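Local coordinates for protein glycoside hydrolase, family 11\:clostridium cellulosome enzyme, dockerin type i\:polysaccharide (Clostridium thermocellum, PDB 2C71) that probably removes acetyl groups from acetylated xylan as a metal-ion-dependent family 4 carbohydrate esterase active in plant cell-wall degradation, at residues Val7-Asp13 / Thr150-Asp156. Where two conformers were deposited one is given. Residue numbers count along the deposited sequence, not the author numbering.
Sequences VALTFDD and TIILLHD. With MG (magnesium ion), chain B.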
loop_
_atom_site.group_PDB
_atom_site.type_symbol
_atom_site.label_atom_id
_atom_site.label_comp_id
_atom_site.label_asym_id
_atom_site.label_seq_id
_atom_site.Cartn_x
_atom_site.Cartn_y
_atom_site.Cartn_z
ATOM N N VAL A 7 -8.858 2.870 9.948
ATOM C CA VAL A 7 -8.553 2.846 8.495
ATOM C C VAL A 7 -7.105 2.491 8.320
ATOM O O VAL A 7 -6.269 2.697 9.203
ATOM C CB VAL A 7 -8.843 4.192 7.782
ATOM C CG1 VAL A 7 -10.384 4.384 7.534
ATOM C CG2 VAL A 7 -8.209 5.369 8.595
ATOM N N ALA A 8 -6.808 2.024 7.111
ATOM C CA ALA A 8 -5.448 1.700 6.711
ATOM C C ALA A 8 -5.040 2.563 5.514
ATOM O O ALA A 8 -5.539 2.376 4.419
ATOM C CB ALA A 8 -5.338 0.251 6.380
ATOM N N LEU A 9 -4.081 3.412 5.748
ATOM C CA LEU A 9 -3.553 4.252 4.736
ATOM C C LEU A 9 -2.445 3.441 4.014
ATOM O O LEU A 9 -1.517 2.951 4.688
ATOM C CB LEU A 9 -3.065 5.494 5.482
ATOM C CG LEU A 9 -2.477 6.601 4.635
ATOM C CD1 LEU A 9 -3.503 7.212 3.705
ATOM C CD2 LEU A 9 -1.839 7.650 5.567
ATOM N N THR A 10 -2.533 3.267 2.680
ATOM C CA THR A 10 -1.607 2.436 1.938
ATOM C C THR A 10 -1.106 3.190 0.697
ATOM O O THR A 10 -1.812 4.056 0.162
ATOM C CB THR A 10 -2.217 1.079 1.540
ATOM O OG1 THR A 10 -3.121 1.236 0.465
ATOM C CG2 THR A 10 -2.897 0.367 2.720
ATOM N N PHE A 11 0.132 2.876 0.295
ATOM C CA PHE A 11 0.819 3.635 -0.748
ATOM C C PHE A 11 1.477 2.688 -1.728
ATOM O O PHE A 11 2.299 1.867 -1.345
ATOM C CB PHE A 11 1.902 4.513 -0.136
ATOM C CG PHE A 11 1.367 5.563 0.787
ATOM C CD1 PHE A 11 0.884 6.766 0.270
ATOM C CD2 PHE A 11 1.324 5.372 2.170
ATOM C CE1 PHE A 11 0.330 7.732 1.111
ATOM C CE2 PHE A 11 0.779 6.337 2.995
ATOM C CZ PHE A 11 0.285 7.488 2.457
ATOM N N ASP A 12 1.133 2.823 -3.007
ATOM C CA ASP A 12 1.717 1.988 -4.054
ATOM C C ASP A 12 2.926 2.648 -4.719
ATOM O O ASP A 12 3.073 3.871 -4.685
ATOM C CB ASP A 12 0.666 1.641 -5.110
ATOM C CG ASP A 12 -0.307 0.580 -4.637
ATOM O OD1 ASP A 12 -0.069 -0.011 -3.562
ATOM O OD2 ASP A 12 -1.311 0.336 -5.340
ATOM N N ASP A 13 3.674 1.846 -5.470
ATOM C CA ASP A 13 4.487 2.164 -6.661
ATOM C C ASP A 13 5.932 2.563 -6.366
ATOM O O ASP A 13 6.720 2.762 -7.306
ATOM C CB ASP A 13 3.887 3.216 -7.611
ATOM C CG ASP A 13 2.751 2.685 -8.505
ATOM O OD1 ASP A 13 2.248 1.550 -8.308
ATOM O OD2 ASP A 13 2.361 3.460 -9.424
ATOM N N THR A 150 -12.059 0.829 6.121
ATOM C CA THR A 150 -11.596 1.081 4.747
ATOM C C THR A 150 -10.073 0.937 4.645
ATOM O O THR A 150 -9.312 1.455 5.468
ATOM C CB THR A 150 -11.992 2.490 4.324
ATOM O OG1 THR A 150 -13.423 2.611 4.320
ATOM C CG2 THR A 150 -11.417 2.936 2.998
ATOM N N ILE A 151 -9.650 0.335 3.525
ATOM C CA ILE A 151 -8.271 0.373 3.048
ATOM C C ILE A 151 -8.197 1.508 2.022
ATOM O O ILE A 151 -8.961 1.494 1.059
ATOM C CB ILE A 151 -7.858 -0.958 2.455
ATOM C CG1 ILE A 151 -7.914 -2.090 3.500
ATOM C CG2 ILE A 151 -6.484 -0.862 1.787
ATOM C CD1 ILE A 151 -7.745 -3.513 2.906
ATOM N N ILE A 152 -7.348 2.495 2.255
ATOM C CA ILE A 152 -7.206 3.667 1.376
ATOM C C ILE A 152 -6.020 3.419 0.456
ATOM O O ILE A 152 -4.903 3.181 0.936
ATOM C CB ILE A 152 -6.915 4.927 2.207
ATOM C CG1 ILE A 152 -8.004 5.206 3.263
ATOM C CG2 ILE A 152 -6.745 6.123 1.270
ATOM C CD1 ILE A 152 -7.588 6.186 4.297
ATOM N N LEU A 153 -6.244 3.441 -0.850
ATOM C CA LEU A 153 -5.227 3.214 -1.884
ATOM C C LEU A 153 -4.770 4.587 -2.412
ATOM O O LEU A 153 -5.513 5.271 -3.136
ATOM C CB LEU A 153 -5.762 2.340 -2.978
ATOM C CG LEU A 153 -4.748 1.845 -4.031
ATOM C CD1 LEU A 153 -5.429 0.792 -4.905
ATOM C CD2 LEU A 153 -4.122 2.918 -4.891
ATOM N N LEU A 154 -3.560 5.009 -2.027
ATOM C CA LEU A 154 -2.856 6.151 -2.564
ATOM C C LEU A 154 -1.554 5.683 -3.206
ATOM O O LEU A 154 -1.183 4.523 -3.122
ATOM C CB LEU A 154 -2.602 7.199 -1.452
ATOM C CG LEU A 154 -3.853 7.837 -0.881
ATOM C CD1 LEU A 154 -3.488 8.677 0.360
ATOM C CD2 LEU A 154 -4.560 8.729 -1.954
ATOM N N HIS A 155 -0.855 6.621 -3.847
ATOM C CA HIS A 155 0.461 6.338 -4.443
ATOM C C HIS A 155 1.485 7.228 -3.764
ATOM O O HIS A 155 1.321 8.460 -3.713
ATOM C CB HIS A 155 0.453 6.682 -5.944
ATOM C CG HIS A 155 -0.470 5.805 -6.735
ATOM N ND1 HIS A 155 -1.840 5.954 -6.737
ATOM C CD2 HIS A 155 -0.209 4.717 -7.500
ATOM C CE1 HIS A 155 -2.379 4.995 -7.475
ATOM N NE2 HIS A 155 -1.410 4.224 -7.943
ATOM N N ASP A 156 2.593 6.644 -3.303
ATOM C CA ASP A 156 3.717 7.509 -2.884
ATOM C C ASP A 156 4.475 7.992 -4.083
ATOM O O ASP A 156 5.098 9.066 -4.022
ATOM C CB ASP A 156 4.607 6.940 -1.802
ATOM C CG ASP A 156 5.136 5.554 -2.094
ATOM O OD1 ASP A 156 4.367 4.693 -2.564
ATOM O OD2 ASP A 156 6.331 5.329 -1.709
HETATM MG MG MG B . 0.618 0.526 -9.165
HETATM O O HOH W 1 5.071 2.081 -2.531
HETATM O O HOH W 2 -0.784 1.472 -8.022
HETATM O O HOH W 3 0.427 2.056 -10.563
HETATM O O HOH W 4 1.682 -0.497 -10.580
HETATM O O HOH W 5 -1.178 -0.457 -9.943
#
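Leu-9, Phe-11, Ile-152 and Leu-154 project from the same face of two adjacent strands and form the apolar centre of the contact. Leu-9 CD1 lies 3.7 Å from Leu-154 CD1 and 4.2 Å from Ile-152 CG2, while Phe-11 CD1 approaches Leu-154 CB to 3.9 Å. Helix 17-30 packs over this face through Leu-27 and Val-23.

The backbones pair in parallel, with axes 4.3 Å apart at closest and inclined by 36°. Residues 7-13 donate from Ala-8 N to Thr-150 O (3.0 Å), Thr-10 N to Ile-152 O (2.9 Å) and Asp-12 N to Leu-154 O (2.9 Å). In return, Ile-152 N reaches Ala-8 O (2.8 Å), Leu-154 N Thr-10 O (3.0 Å) and Asp-156 N Asp-12 O (3.1 Å). Thr-10 OG1 adds a side-chain bond to Ile-152 O at 2.7 Å.

Strand 6-12 also pairs in parallel with strand 35-38, which places it inside the sheet of the NodB-homology domain, a distorted beta/alpha barrel in this deacetylase family. Both segments run toward the metal site at the C-terminal ends of their strands.

There Asp-13 OD1 binds the magnesium ion at 2.1 Å; His-64 and four waters complete six-fold coordination. Water 2, 2.0 Å from MG, links the segments by donating to Asp-12 OD2 (3.0 Å) and hydrogen-bonding His-155 NE2 (2.8 Å). The second carboxylate oxygen of Asp-12, OD1, forms a salt bridge with Arg-102, and the second ring nitrogen of His-155, ND1, is hydrogen-bonded to Asp-128. Water 3, also an MG ligand, donates to Asp-13 OD2 at 2.6 Å.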